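PDB 2EBF: dermonecrotic toxin, which acts as a potent mitogen and bone-resorbing toxin linked to atrophic rhinitis in pigs, seen here as its C-terminal region. Local coordinates for residues 391-396 with 451-456; 489-494 with 498-503; 352-357 with 364-369. One frame throughout, in Å; residues are numbered along the deposited sequence.

Contact 1: 391-396 with 451-456; sequences TFIDNG and KDNNIK
Ile393 reaches across to Asn453 and Ile455, and its side chain carries the whole of one side of this contact. Its CG1 stands anti to the carbonyl carbon (chi1 -65°), and the next torsion is extended (chi2 176°), which makes the CG1-CD1 branch a straight arm pointing at the other segment. The end of that arm meets Asn453 at its root and at its amide alike: CD1 of Ile393 lies 3.9 Å from both CB and OD1 of Asn453, and makes no polar bond there. The two side chains cross at about a right angle. Farther back along the same branch, Ile393 CG1 faces Ile455 CD1 at 4.2 Å, an oblique approach of two aliphatic chains.

Both segments are helix ends that close in the same way. Gly396 and Asn454, each at positive phi, are the C-prime residues of Schellman motifs; the inner bonds run 3.0 Å from Gly396 N to Ile393 O and 3.2 Å from Asn454 N to Lys451 O. Each helix then leads to a strand, 399-402 or 456-461, and these are neighbouring parallel strands of the mixed sheet in the region assigned to the C2 domain. Lys456 already pairs through its backbone with Thr398 and Ile400, while the Ile455 side chain packs on Ile400.

No hydrogen bond crosses between the segments, whose closest CA atoms, those of Ile393 and Ile455, are 8.5 Å apart. The buried surface is correspondingly small, 109 Å² in all. Separately, Asn453 ND2 donates to Ser449 O of the helix just before it, 442-452. Ile455 is buried, whereas Ile393 and Asn453 remain partly exposed.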
ATOM      1  N   THR A 391     -14.759 -27.220 -26.915  1.00 25.84           N
ATOM      2  CA  THR A 391     -15.015 -26.055 -27.740  1.00 25.67           C
ATOM      3  C   THR A 391     -14.095 -24.909 -27.329  1.00 25.58           C
ATOM      4  O   THR A 391     -13.593 -24.176 -28.183  1.00 25.98           O
ATOM      5  CB  THR A 391     -16.513 -25.658 -27.668  1.00 25.61           C
ATOM      6  OG1 THR A 391     -17.312 -26.813 -27.977  1.00 25.47           O
ATOM      7  CG2 THR A 391     -16.837 -24.539 -28.657  1.00 25.29           C
ATOM      8  N   PHE A 392     -13.868 -24.759 -26.029  1.00 25.13           N
ATOM      9  CA  PHE A 392     -12.914 -23.765 -25.541  1.00 26.53           C
ATOM     10  C   PHE A 392     -11.507 -24.077 -26.058  1.00 26.69           C
ATOM     11  O   PHE A 392     -10.807 -23.182 -26.529  1.00 27.21           O
ATOM     12  CB  PHE A 392     -12.907 -23.693 -24.006  1.00 25.86           C
ATOM     13  CG  PHE A 392     -14.054 -22.902 -23.422  1.00 27.40           C
ATOM     14  CD1 PHE A 392     -13.929 -21.525 -23.199  1.00 26.81           C
ATOM     15  CD2 PHE A 392     -15.248 -23.534 -23.071  1.00 28.09           C
ATOM     16  CE1 PHE A 392     -14.989 -20.777 -22.653  1.00 29.41           C
ATOM     17  CE2 PHE A 392     -16.313 -22.799 -22.520  1.00 27.39           C
ATOM     18  CZ  PHE A 392     -16.180 -21.425 -22.309  1.00 28.44           C
ATOM     19  N   ILE A 393     -11.114 -25.346 -25.966  1.00 27.44           N
ATOM     20  CA  ILE A 393      -9.784 -25.810 -26.380  1.00 28.54           C
ATOM     21  C   ILE A 393      -9.572 -25.588 -27.880  1.00 29.14           C
ATOM     22  O   ILE A 393      -8.518 -25.104 -28.308  1.00 29.40           O
ATOM     23  CB  ILE A 393      -9.577 -27.299 -25.998  1.00 28.18           C
ATOM     24  CG1 ILE A 393      -9.574 -27.458 -24.469  1.00 29.01           C
ATOM     25  CG2 ILE A 393      -8.286 -27.871 -26.594  1.00 28.83           C
ATOM     26  CD1 ILE A 393      -9.480 -28.906 -23.998  1.00 28.37           C
ATOM     27  N   ASP A 394     -10.585 -25.934 -28.669  1.00 29.70           N
ATOM     28  CA  ASP A 394     -10.546 -25.746 -30.116  1.00 30.60           C
ATOM     29  C   ASP A 394     -10.387 -24.291 -30.548  1.00 30.75           C
ATOM     30  O   ASP A 394      -9.888 -24.017 -31.644  1.00 31.00           O
ATOM     31  CB  ASP A 394     -11.805 -26.330 -30.751  1.00 30.50           C
ATOM     32  CG  ASP A 394     -11.798 -27.844 -30.770  1.00 32.06           C
ATOM     33  OD1 ASP A 394     -10.768 -28.461 -30.412  1.00 32.45           O
ATOM     34  OD2 ASP A 394     -12.832 -28.420 -31.172  1.00 33.06           O
ATOM     35  N   ASN A 395     -10.823 -23.365 -29.699  1.00 30.73           N
ATOM     36  CA  ASN A 395     -10.676 -21.941 -29.978  1.00 30.75           C
ATOM     37  C   ASN A 395      -9.466 -21.322 -29.279  1.00 30.90           C
ATOM     38  O   ASN A 395      -9.362 -20.100 -29.158  1.00 31.14           O
ATOM     39  CB  ASN A 395     -11.973 -21.197 -29.647  1.00 30.60           C
ATOM     40  CG  ASN A 395     -13.074 -21.510 -30.639  1.00 31.21           C
ATOM     41  OD1 ASN A 395     -13.907 -22.398 -30.413  1.00 31.97           O
ATOM     42  ND2 ASN A 395     -13.052 -20.825 -31.772  1.00 29.57           N
ATOM     43  N   GLY A 396      -8.558 -22.177 -28.815  1.00 30.92           N
ATOM     44  CA  GLY A 396      -7.264 -21.727 -28.314  1.00 30.65           C
ATOM     45  C   GLY A 396      -7.071 -21.500 -26.822  1.00 30.26           C
ATOM     46  O   GLY A 396      -6.043 -20.947 -26.425  1.00 30.19           O
ATOM     47  N   LYS A 451      -5.124 -31.250 -16.255  1.00 35.83           N
ATOM     48  CA  LYS A 451      -4.078 -32.254 -16.390  1.00 36.24           C
ATOM     49  C   LYS A 451      -4.331 -33.124 -17.620  1.00 36.31           C
ATOM     50  O   LYS A 451      -3.457 -33.249 -18.478  1.00 36.40           O
ATOM     51  CB  LYS A 451      -3.985 -33.115 -15.129  1.00 35.88           C
ATOM     52  CG  LYS A 451      -2.864 -34.156 -15.175  1.00 36.48           C
ATOM     53  CD  LYS A 451      -2.727 -34.921 -13.859  1.00 36.66           C
ATOM     54  CE  LYS A 451      -3.555 -36.192 -13.850  1.00 38.28           C
ATOM     55  NZ  LYS A 451      -2.797 -37.406 -14.286  1.00 38.73           N
ATOM     56  N   ASP A 452      -5.536 -33.691 -17.699  1.00 36.74           N
ATOM     57  CA  ASP A 452      -5.936 -34.600 -18.780  1.00 37.34           C
ATOM     58  C   ASP A 452      -5.847 -33.944 -20.149  1.00 37.47           C
ATOM     59  O   ASP A 452      -5.584 -34.614 -21.148  1.00 37.65           O
ATOM     60  CB  ASP A 452      -7.374 -35.095 -18.565  1.00 37.48           C
ATOM     61  CG  ASP A 452      -7.527 -35.982 -17.336  1.00 38.39           C
ATOM     62  OD1 ASP A 452      -6.530 -36.579 -16.878  1.00 38.87           O
ATOM     63  OD2 ASP A 452      -8.667 -36.092 -16.834  1.00 39.59           O
ATOM     64  N   ASN A 453      -6.074 -32.634 -20.193  1.00 37.66           N
ATOM     65  CA  ASN A 453      -6.127 -31.917 -21.460  1.00 37.72           C
ATOM     66  C   ASN A 453      -4.909 -31.043 -21.742  1.00 37.51           C
ATOM     67  O   ASN A 453      -4.888 -30.305 -22.725  1.00 37.57           O
ATOM     68  CB  ASN A 453      -7.430 -31.118 -21.560  1.00 37.87           C
ATOM     69  CG  ASN A 453      -8.651 -32.013 -21.597  1.00 38.59           C
ATOM     70  OD1 ASN A 453      -9.017 -32.540 -22.650  1.00 39.74           O
ATOM     71  ND2 ASN A 453      -9.282 -32.204 -20.447  1.00 38.34           N
ATOM     72  N   ASN A 454      -3.892 -31.159 -20.888  1.00 37.35           N
ATOM     73  CA  ASN A 454      -2.668 -30.351 -20.976  1.00 37.34           C
ATOM     74  C   ASN A 454      -2.922 -28.842 -21.096  1.00 36.92           C
ATOM     75  O   ASN A 454      -2.334 -28.154 -21.937  1.00 36.96           O
ATOM     76  CB  ASN A 454      -1.750 -30.859 -22.096  1.00 38.24           C
ATOM     77  CG  ASN A 454      -1.380 -32.318 -21.923  1.00 39.45           C
ATOM     78  OD1 ASN A 454      -1.715 -33.160 -22.763  1.00 43.34           O
ATOM     79  ND2 ASN A 454      -0.692 -32.633 -20.829  1.00 41.07           N
ATOM     80  N   ILE A 455      -3.815 -28.351 -20.244  1.00 35.71           N
ATOM     81  CA  ILE A 455      -4.099 -26.926 -20.117  1.00 35.07           C
ATOM     82  C   ILE A 455      -3.451 -26.465 -18.820  1.00 34.99           C
ATOM     83  O   ILE A 455      -3.495 -27.178 -17.808  1.00 34.73           O
ATOM     84  CB  ILE A 455      -5.634 -26.659 -20.076  1.00 34.76           C
ATOM     85  CG1 ILE A 455      -6.328 -27.207 -21.335  1.00 34.79           C
ATOM     86  CG2 ILE A 455      -5.947 -25.168 -19.880  1.00 34.59           C
ATOM     87  CD1 ILE A 455      -5.899 -26.554 -22.669  1.00 34.12           C
ATOM     88  N   LYS A 456      -2.831 -25.287 -18.855  1.00 34.71           N
ATOM     89  CA  LYS A 456      -2.247 -24.676 -17.653  1.00 34.54           C
ATOM     90  C   LYS A 456      -3.311 -24.403 -16.602  1.00 33.68           C
ATOM     91  O   LYS A 456      -4.425 -24.001 -16.936  1.00 34.21           O
ATOM     92  CB  LYS A 456      -1.542 -23.368 -18.008  1.00 34.70           C
ATOM     93  CG  LYS A 456      -0.273 -23.559 -18.810  1.00 36.72           C
ATOM     94  CD  LYS A 456       0.145 -22.275 -19.513  1.00 39.27           C
ATOM     95  CE  LYS A 456       0.710 -21.250 -18.542  1.00 41.48           C
ATOM     96  NZ  LYS A 456       1.879 -21.752 -17.738  1.00 42.65           N
TER

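Contact 2: 489-494 with 498-503; sequences EKLDRE and FVVFAD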
ATOM      1  N   GLU A 489      -0.655  -9.547 -13.398  1.00 35.15           N
ATOM      2  CA  GLU A 489       0.701  -9.983 -13.689  1.00 36.91           C
ATOM      3  C   GLU A 489       0.710 -11.244 -14.543  1.00 37.12           C
ATOM      4  O   GLU A 489       1.526 -11.376 -15.450  1.00 37.25           O
ATOM      5  CB  GLU A 489       1.479 -10.194 -12.383  1.00 37.03           C
ATOM      6  CG  GLU A 489       2.958 -10.573 -12.523  1.00 40.70           C
ATOM      7  CD  GLU A 489       3.791  -9.571 -13.316  1.00 45.09           C
ATOM      8  OE1 GLU A 489       4.718 -10.027 -14.023  1.00 47.64           O
ATOM      9  OE2 GLU A 489       3.537  -8.343 -13.241  1.00 46.64           O
ATOM     10  N   LYS A 490      -0.222 -12.153 -14.273  1.00 37.64           N
ATOM     11  CA  LYS A 490      -0.116 -13.513 -14.799  1.00 38.06           C
ATOM     12  C   LYS A 490      -1.057 -13.845 -15.951  1.00 38.69           C
ATOM     13  O   LYS A 490      -0.802 -14.789 -16.699  1.00 38.26           O
ATOM     14  CB  LYS A 490      -0.293 -14.527 -13.663  1.00 37.74           C
ATOM     15  CG  LYS A 490       0.732 -14.383 -12.546  1.00 38.10           C
ATOM     16  CD  LYS A 490       2.140 -14.657 -13.065  1.00 38.69           C
ATOM     17  CE  LYS A 490       3.211 -14.328 -12.038  1.00 39.70           C
ATOM     18  NZ  LYS A 490       3.330 -15.377 -11.012  1.00 40.59           N
ATOM     19  N   LEU A 491      -2.130 -13.075 -16.101  1.00 39.77           N
ATOM     20  CA  LEU A 491      -3.186 -13.437 -17.047  1.00 41.34           C
ATOM     21  C   LEU A 491      -3.318 -12.582 -18.301  1.00 43.22           C
ATOM     22  O   LEU A 491      -3.508 -13.135 -19.389  1.00 44.33           O
ATOM     23  CB  LEU A 491      -4.544 -13.563 -16.347  1.00 40.68           C
ATOM     24  CG  LEU A 491      -4.680 -14.695 -15.326  1.00 39.46           C
ATOM     25  CD1 LEU A 491      -6.066 -14.652 -14.709  1.00 37.81           C
ATOM     26  CD2 LEU A 491      -4.378 -16.074 -15.934  1.00 36.66           C
ATOM     27  N   ASP A 492      -3.246 -11.260 -18.189  1.00 45.24           N
ATOM     28  CA  ASP A 492      -3.349 -10.471 -19.426  1.00 47.31           C
ATOM     29  C   ASP A 492      -1.983 -10.298 -20.084  1.00 48.01           C
ATOM     30  O   ASP A 492      -1.300  -9.278 -19.930  1.00 48.52           O
ATOM     31  CB  ASP A 492      -4.221  -9.191 -19.322  1.00 47.71           C
ATOM     32  CG  ASP A 492      -3.631  -8.100 -18.428  1.00 49.50           C
ATOM     33  OD1 ASP A 492      -4.193  -6.974 -18.455  1.00 50.78           O
ATOM     34  OD2 ASP A 492      -2.640  -8.341 -17.705  1.00 50.62           O
ATOM     35  N   ARG A 493      -1.594 -11.361 -20.784  1.00 48.29           N
ATOM     36  CA  ARG A 493      -0.316 -11.458 -21.454  1.00 49.07           C
ATOM     37  C   ARG A 493      -0.570 -11.946 -22.874  1.00 49.03           C
ATOM     38  O   ARG A 493      -1.508 -12.711 -23.119  1.00 48.93           O
ATOM     39  CB  ARG A 493       0.599 -12.435 -20.708  1.00 48.89           C
ATOM     40  CG  ARG A 493       1.016 -11.953 -19.310  1.00 49.94           C
ATOM     41  CD  ARG A 493       2.111 -12.829 -18.698  1.00 50.39           C
ATOM     42  NE  ARG A 493       1.567 -14.059 -18.118  1.00 53.97           N
ATOM     43  CZ  ARG A 493       2.270 -14.965 -17.439  1.00 54.01           C
ATOM     44  NH1 ARG A 493       3.572 -14.802 -17.230  1.00 54.59           N
ATOM     45  NH2 ARG A 493       1.660 -16.040 -16.960  1.00 53.75           N
ATOM     46  N   GLU A 494       0.262 -11.493 -23.810  1.00 48.94           N
ATOM     47  CA  GLU A 494       0.135 -11.878 -25.213  1.00 48.78           C
ATOM     48  C   GLU A 494       0.166 -13.403 -25.386  1.00 47.81           C
ATOM     49  O   GLU A 494       0.907 -14.105 -24.690  1.00 48.10           O
ATOM     50  CB  GLU A 494       1.230 -11.198 -26.054  1.00 49.50           C
ATOM     51  CG  GLU A 494       2.665 -11.669 -25.759  1.00 51.65           C
ATOM     52  CD  GLU A 494       3.201 -12.646 -26.797  1.00 55.47           C
ATOM     53  OE1 GLU A 494       3.681 -13.741 -26.404  1.00 57.41           O
ATOM     54  OE2 GLU A 494       3.150 -12.318 -28.009  1.00 56.90           O
ATOM     55  N   PHE A 498      -7.690 -17.375 -21.701  1.00 31.93           N
ATOM     56  CA  PHE A 498      -7.886 -17.956 -20.385  1.00 30.86           C
ATOM     57  C   PHE A 498      -9.343 -17.932 -19.950  1.00 29.98           C
ATOM     58  O   PHE A 498     -10.164 -17.192 -20.502  1.00 29.36           O
ATOM     59  CB  PHE A 498      -7.020 -17.223 -19.349  1.00 30.91           C
ATOM     60  CG  PHE A 498      -7.342 -15.758 -19.224  1.00 31.60           C
ATOM     61  CD1 PHE A 498      -8.297 -15.319 -18.313  1.00 31.14           C
ATOM     62  CD2 PHE A 498      -6.708 -14.816 -20.041  1.00 32.34           C
ATOM     63  CE1 PHE A 498      -8.605 -13.962 -18.196  1.00 32.21           C
ATOM     64  CE2 PHE A 498      -7.020 -13.456 -19.936  1.00 31.97           C
ATOM     65  CZ  PHE A 498      -7.972 -13.035 -19.017  1.00 31.97           C
ATOM     66  N   VAL A 499      -9.638 -18.749 -18.944  1.00 29.45           N
ATOM     67  CA  VAL A 499     -10.900 -18.700 -18.222  1.00 28.78           C
ATOM     68  C   VAL A 499     -10.577 -18.566 -16.732  1.00 28.65           C
ATOM     69  O   VAL A 499      -9.664 -19.226 -16.234  1.00 28.68           O
ATOM     70  CB  VAL A 499     -11.729 -19.988 -18.467  1.00 29.17           C
ATOM     71  CG1 VAL A 499     -12.928 -20.040 -17.541  1.00 30.27           C
ATOM     72  CG2 VAL A 499     -12.150 -20.102 -19.941  1.00 28.15           C
ATOM     73  N   VAL A 500     -11.310 -17.707 -16.024  1.00 28.05           N
ATOM     74  CA  VAL A 500     -11.111 -17.533 -14.582  1.00 28.31           C
ATOM     75  C   VAL A 500     -12.388 -17.874 -13.833  1.00 28.28           C
ATOM     76  O   VAL A 500     -13.483 -17.512 -14.268  1.00 28.43           O
ATOM     77  CB  VAL A 500     -10.714 -16.075 -14.193  1.00 28.53           C
ATOM     78  CG1 VAL A 500     -10.148 -16.014 -12.755  1.00 28.35           C
ATOM     79  CG2 VAL A 500      -9.715 -15.513 -15.140  1.00 30.51           C
ATOM     80  N   PHE A 501     -12.234 -18.560 -12.702  1.00 27.94           N
ATOM     81  CA  PHE A 501     -13.340 -18.823 -11.792  1.00 28.41           C
ATOM     82  C   PHE A 501     -13.098 -18.090 -10.485  1.00 28.49           C
ATOM     83  O   PHE A 501     -12.062 -18.275  -9.844  1.00 28.41           O
ATOM     84  CB  PHE A 501     -13.485 -20.326 -11.532  1.00 27.88           C
ATOM     85  CG  PHE A 501     -13.892 -21.105 -12.745  1.00 27.67           C
ATOM     86  CD1 PHE A 501     -15.244 -21.306 -13.033  1.00 26.92           C
ATOM     87  CD2 PHE A 501     -12.927 -21.631 -13.607  1.00 26.70           C
ATOM     88  CE1 PHE A 501     -15.632 -22.020 -14.153  1.00 27.16           C
ATOM     89  CE2 PHE A 501     -13.301 -22.358 -14.738  1.00 27.18           C
ATOM     90  CZ  PHE A 501     -14.653 -22.552 -15.019  1.00 27.62           C
ATOM     91  N   ALA A 502     -14.065 -17.269 -10.087  1.00 29.43           N
ATOM     92  CA  ALA A 502     -13.905 -16.422  -8.913  1.00 30.57           C
ATOM     93  C   ALA A 502     -15.236 -16.065  -8.276  1.00 31.72           C
ATOM     94  O   ALA A 502     -16.268 -16.034  -8.950  1.00 31.81           O
ATOM     95  CB  ALA A 502     -13.140 -15.145  -9.280  1.00 30.08           C
ATOM     96  N   ASP A 503     -15.189 -15.798  -6.972  1.00 33.05           N
ATOM     97  CA  ASP A 503     -16.336 -15.349  -6.198  1.00 34.75           C
ATOM     98  C   ASP A 503     -16.882 -14.052  -6.810  1.00 35.28           C
ATOM     99  O   ASP A 503     -16.123 -13.242  -7.353  1.00 34.90           O
ATOM    100  CB  ASP A 503     -15.886 -15.167  -4.736  1.00 35.49           C
ATOM    101  CG  ASP A 503     -17.034 -14.902  -3.792  1.00 38.20           C
ATOM    102  OD1 ASP A 503     -17.410 -13.720  -3.645  1.00 41.00           O
ATOM    103  OD2 ASP A 503     -17.536 -15.868  -3.172  1.00 41.01           O
TER
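Leu491 and Phe498 bring the two backbones nearest, their CA atoms 7.3 Å apart, and no hydrogen bond joins the segments. Helix 473-490 has just ended; an inverse gamma turn centred on Asp492 redirects the chain, with a weak bond from Arg493 N to Leu491 O (3.0 Å). Strand 498-502 begins five residues after Arg493, with Phe498 and Val500 directed toward Leu491 and Val499 away from it. This is the close of a beta-alpha-beta crossover: strand 456-461, helix 473-490 and strand 498-502 follow one another in the chain, and the two parallel strands flank strand 399-402 in the sheet.

Leu491 lies over a face of the Phe498 ring. Its CB stands 4.2 Å from the ring centroid, only 5° off the normal, a well-centred CH-pi contact. With chi1 at 61°, the Phe498 ring tucks over its own backbone, which turns one face to Leu491. The backbone also touches it, Leu491 O lying 3.6 Å from Phe498 CE2. Leu491 CD1 packs on Val500 CG2 at 3.8 Å, the two side chains meeting at a slant, and also approaches the ring at Phe498 CD1. All three residues are buried, and Leu524 of helix 520-524 adds to the packing on both Leu491 and Phe498.

Contact 3: 352-357 with 364-369; sequences EQFAAM and EKCMNT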
ATOM      1  N   GLU A 352     -28.514  -9.161 -23.169  1.00 39.61           N
ATOM      2  CA  GLU A 352     -29.363  -9.703 -24.234  1.00 40.35           C
ATOM      3  C   GLU A 352     -28.546 -10.026 -25.477  1.00 39.79           C
ATOM      4  O   GLU A 352     -28.799 -11.023 -26.153  1.00 40.15           O
ATOM      5  CB  GLU A 352     -30.484  -8.726 -24.591  1.00 40.17           C
ATOM      6  CG  GLU A 352     -31.420  -8.408 -23.445  1.00 41.51           C
ATOM      7  CD  GLU A 352     -32.545  -7.458 -23.845  1.00 42.28           C
ATOM      8  OE1 GLU A 352     -32.572  -7.003 -25.016  1.00 43.93           O
ATOM      9  OE2 GLU A 352     -33.402  -7.165 -22.977  1.00 44.58           O
ATOM     10  N   GLN A 353     -27.570  -9.179 -25.781  1.00 39.47           N
ATOM     11  CA  GLN A 353     -26.681  -9.428 -26.908  1.00 39.26           C
ATOM     12  C   GLN A 353     -25.849 -10.698 -26.679  1.00 38.50           C
ATOM     13  O   GLN A 353     -25.683 -11.513 -27.595  1.00 38.23           O
ATOM     14  CB  GLN A 353     -25.784  -8.223 -27.153  1.00 39.84           C
ATOM     15  CG  GLN A 353     -26.544  -6.991 -27.630  1.00 42.42           C
ATOM     16  CD  GLN A 353     -25.803  -5.702 -27.348  1.00 45.80           C
ATOM     17  OE1 GLN A 353     -24.571  -5.678 -27.292  1.00 47.40           O
ATOM     18  NE2 GLN A 353     -26.553  -4.611 -27.172  1.00 47.51           N
ATOM     19  N   PHE A 354     -25.348 -10.857 -25.453  1.00 37.61           N
ATOM     20  CA  PHE A 354     -24.655 -12.079 -25.028  1.00 36.73           C
ATOM     21  C   PHE A 354     -25.585 -13.297 -25.162  1.00 37.08           C
ATOM     22  O   PHE A 354     -25.211 -14.295 -25.772  1.00 37.11           O
ATOM     23  CB  PHE A 354     -24.142 -11.928 -23.587  1.00 35.89           C
ATOM     24  CG  PHE A 354     -23.230 -13.042 -23.138  1.00 33.51           C
ATOM     25  CD1 PHE A 354     -23.676 -14.003 -22.235  1.00 31.78           C
ATOM     26  CD2 PHE A 354     -21.922 -13.121 -23.608  1.00 32.80           C
ATOM     27  CE1 PHE A 354     -22.826 -15.045 -21.809  1.00 32.59           C
ATOM     28  CE2 PHE A 354     -21.067 -14.159 -23.195  1.00 32.25           C
ATOM     29  CZ  PHE A 354     -21.529 -15.122 -22.296  1.00 31.07           C
ATOM     30  N   ALA A 355     -26.796 -13.193 -24.614  1.00 37.15           N
ATOM     31  CA  ALA A 355     -27.793 -14.275 -24.707  1.00 37.66           C
ATOM     32  C   ALA A 355     -28.270 -14.574 -26.132  1.00 37.82           C
ATOM     33  O   ALA A 355     -28.774 -15.670 -26.399  1.00 38.28           O
ATOM     34  CB  ALA A 355     -28.987 -13.980 -23.809  1.00 37.73           C
ATOM     35  N   ALA A 356     -28.119 -13.610 -27.041  1.00 38.10           N
ATOM     36  CA  ALA A 356     -28.599 -13.773 -28.417  1.00 38.04           C
ATOM     37  C   ALA A 356     -27.713 -14.721 -29.210  1.00 37.88           C
ATOM     38  O   ALA A 356     -28.181 -15.383 -30.137  1.00 38.32           O
ATOM     39  CB  ALA A 356     -28.711 -12.426 -29.125  1.00 38.17           C
ATOM     40  N   MET A 357     -26.431 -14.776 -28.853  1.00 37.24           N
ATOM     41  CA  MET A 357     -25.502 -15.708 -29.474  1.00 36.94           C
ATOM     42  C   MET A 357     -25.780 -17.126 -28.998  1.00 35.71           C
ATOM     43  O   MET A 357     -26.221 -17.328 -27.863  1.00 36.02           O
ATOM     44  CB  MET A 357     -24.058 -15.341 -29.118  1.00 36.77           C
ATOM     45  CG  MET A 357     -23.502 -14.159 -29.893  1.00 37.59           C
ATOM     46  SD  MET A 357     -21.841 -13.699 -29.375  1.00 38.92           S
ATOM     47  CE  MET A 357     -22.181 -12.900 -27.819  1.00 37.16           C
ATOM     48  N   GLU A 364     -16.636 -18.833 -28.909  1.00 29.63           N
ATOM     49  CA  GLU A 364     -15.784 -18.288 -29.967  1.00 31.03           C
ATOM     50  C   GLU A 364     -15.447 -16.825 -29.728  1.00 31.02           C
ATOM     51  O   GLU A 364     -14.298 -16.425 -29.891  1.00 31.60           O
ATOM     52  CB  GLU A 364     -16.438 -18.449 -31.342  1.00 31.36           C
ATOM     53  CG  GLU A 364     -16.346 -19.862 -31.891  1.00 34.43           C
ATOM     54  CD  GLU A 364     -17.368 -20.159 -32.987  1.00 38.88           C
ATOM     55  OE1 GLU A 364     -18.018 -19.217 -33.498  1.00 40.88           O
ATOM     56  OE2 GLU A 364     -17.523 -21.350 -33.335  1.00 40.60           O
ATOM     57  N   LYS A 365     -16.450 -16.038 -29.343  1.00 31.07           N
ATOM     58  CA  LYS A 365     -16.250 -14.618 -29.063  1.00 31.44           C
ATOM     59  C   LYS A 365     -15.370 -14.397 -27.837  1.00 30.99           C
ATOM     60  O   LYS A 365     -14.502 -13.532 -27.866  1.00 31.36           O
ATOM     61  CB  LYS A 365     -17.584 -13.880 -28.920  1.00 31.78           C
ATOM     62  CG  LYS A 365     -17.455 -12.347 -29.045  1.00 34.14           C
ATOM     63  CD  LYS A 365     -18.727 -11.743 -29.613  1.00 38.54           C
ATOM     64  CE  LYS A 365     -18.502 -10.330 -30.133  1.00 41.48           C
ATOM     65  NZ  LYS A 365     -17.945 -10.304 -31.530  1.00 42.46           N
ATOM     66  N   CYS A 366     -15.585 -15.174 -26.772  1.00 30.37           N
ATOM     67  CA  CYS A 366     -14.771 -15.055 -25.546  1.00 29.98           C
ATOM     68  C   CYS A 366     -13.308 -15.416 -25.803  1.00 29.71           C
ATOM     69  O   CYS A 366     -12.387 -14.712 -25.355  1.00 29.36           O
ATOM     70  CB  CYS A 366     -15.337 -15.928 -24.410  1.00 29.91           C
ATOM     71  SG  CYS A 366     -16.906 -15.313 -23.707  1.00 30.57           S
ATOM     72  N   MET A 367     -13.102 -16.509 -26.525  1.00 29.34           N
ATOM     73  CA  MET A 367     -11.756 -16.981 -26.811  1.00 29.72           C
ATOM     74  C   MET A 367     -11.053 -16.120 -27.867  1.00 30.53           C
ATOM     75  O   MET A 367      -9.926 -15.669 -27.645  1.00 31.18           O
ATOM     76  CB  MET A 367     -11.756 -18.473 -27.193  1.00 29.60           C
ATOM     77  CG  MET A 367     -12.029 -19.445 -26.019  1.00 28.26           C
ATOM     78  SD  MET A 367     -10.891 -19.341 -24.598  1.00 28.30           S
ATOM     79  CE  MET A 367     -11.740 -18.169 -23.536  1.00 25.75           C
ATOM     80  N   ASN A 368     -11.721 -15.862 -28.986  1.00 30.84           N
ATOM     81  CA  ASN A 368     -11.060 -15.230 -30.134  1.00 31.80           C
ATOM     82  C   ASN A 368     -11.040 -13.703 -30.128  1.00 32.27           C
ATOM     83  O   ASN A 368     -10.086 -13.101 -30.630  1.00 32.76           O
ATOM     84  CB  ASN A 368     -11.640 -15.754 -31.451  1.00 32.11           C
ATOM     85  CG  ASN A 368     -11.519 -17.264 -31.584  1.00 33.04           C
ATOM     86  OD1 ASN A 368     -12.402 -17.922 -32.142  1.00 36.29           O
ATOM     87  ND2 ASN A 368     -10.425 -17.821 -31.086  1.00 33.72           N
ATOM     88  N   THR A 369     -12.070 -13.085 -29.557  1.00 32.29           N
ATOM     89  CA  THR A 369     -12.154 -11.618 -29.489  1.00 32.76           C
ATOM     90  C   THR A 369     -11.741 -11.073 -28.115  1.00 32.96           C
ATOM     91  O   THR A 369     -10.833 -10.238 -28.021  1.00 33.27           O
ATOM     92  CB  THR A 369     -13.572 -11.117 -29.871  1.00 32.75           C
ATOM     93  OG1 THR A 369     -13.858 -11.488 -31.223  1.00 32.90           O
ATOM     94  CG2 THR A 369     -13.682  -9.607 -29.750  1.00 33.71           C
TER
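Met357 and Lys365 make the closest approach here, at the partly exposed side of the contact, whereas the buried side is held at longer range by Phe354 and Cys366. The sulfur SD of Met357 sits 3.7 Å from Lys365 CD, and the terminal methyl CE of Met357 lies 4.1 Å from the same carbon. The two chains cross at about a right angle. Met357 runs straight to its sulfur, and the bend at chi3 (-75°) turns CE so that it, like SD, meets Lys365 CD.

On the buried side, Cys366 SG lies at the edge of the Phe354 ring, near its plane, 4.3 Å from CE2. The ring also meets Arg362, in a cation-pi contact, and Trp537, edge-to-face. Arg362, of helix 359-370, also donates to Met357 O, at the end of helix 350-356. These two helices of the C2 region follow each other across a two-residue link, their axes turned well away from antiparallel.

The nearest CA atoms, of Met357 and Lys365, are 9.3 Å apart. Thioether, thiol, aromatic ring and lysine methylene meet without a polar bond, which points to van der Waals packing as the main attraction, the lysine taking part through its aliphatic stem.

Contact 2 is the core member: its three touching residues are all buried, and an aliphatic side chain lies squarely over a ring. Contacts 1 and 3 are partly buried, smaller in area and farther from the chain's centre, and each uses the carbon part of a polar residue. None has a hydrogen bond between its segments. Strand 498-502 links them: one of its faces serves contact 2, while Val499, pointing the other way, touches Phe392 of segment 391-396 and Met367 of segment 364-369. Contacts 1 and 3 also meet directly, where Asn395 ND2 probably donates to Asn368 OD1, a polar bond unlike the apolar packing within each.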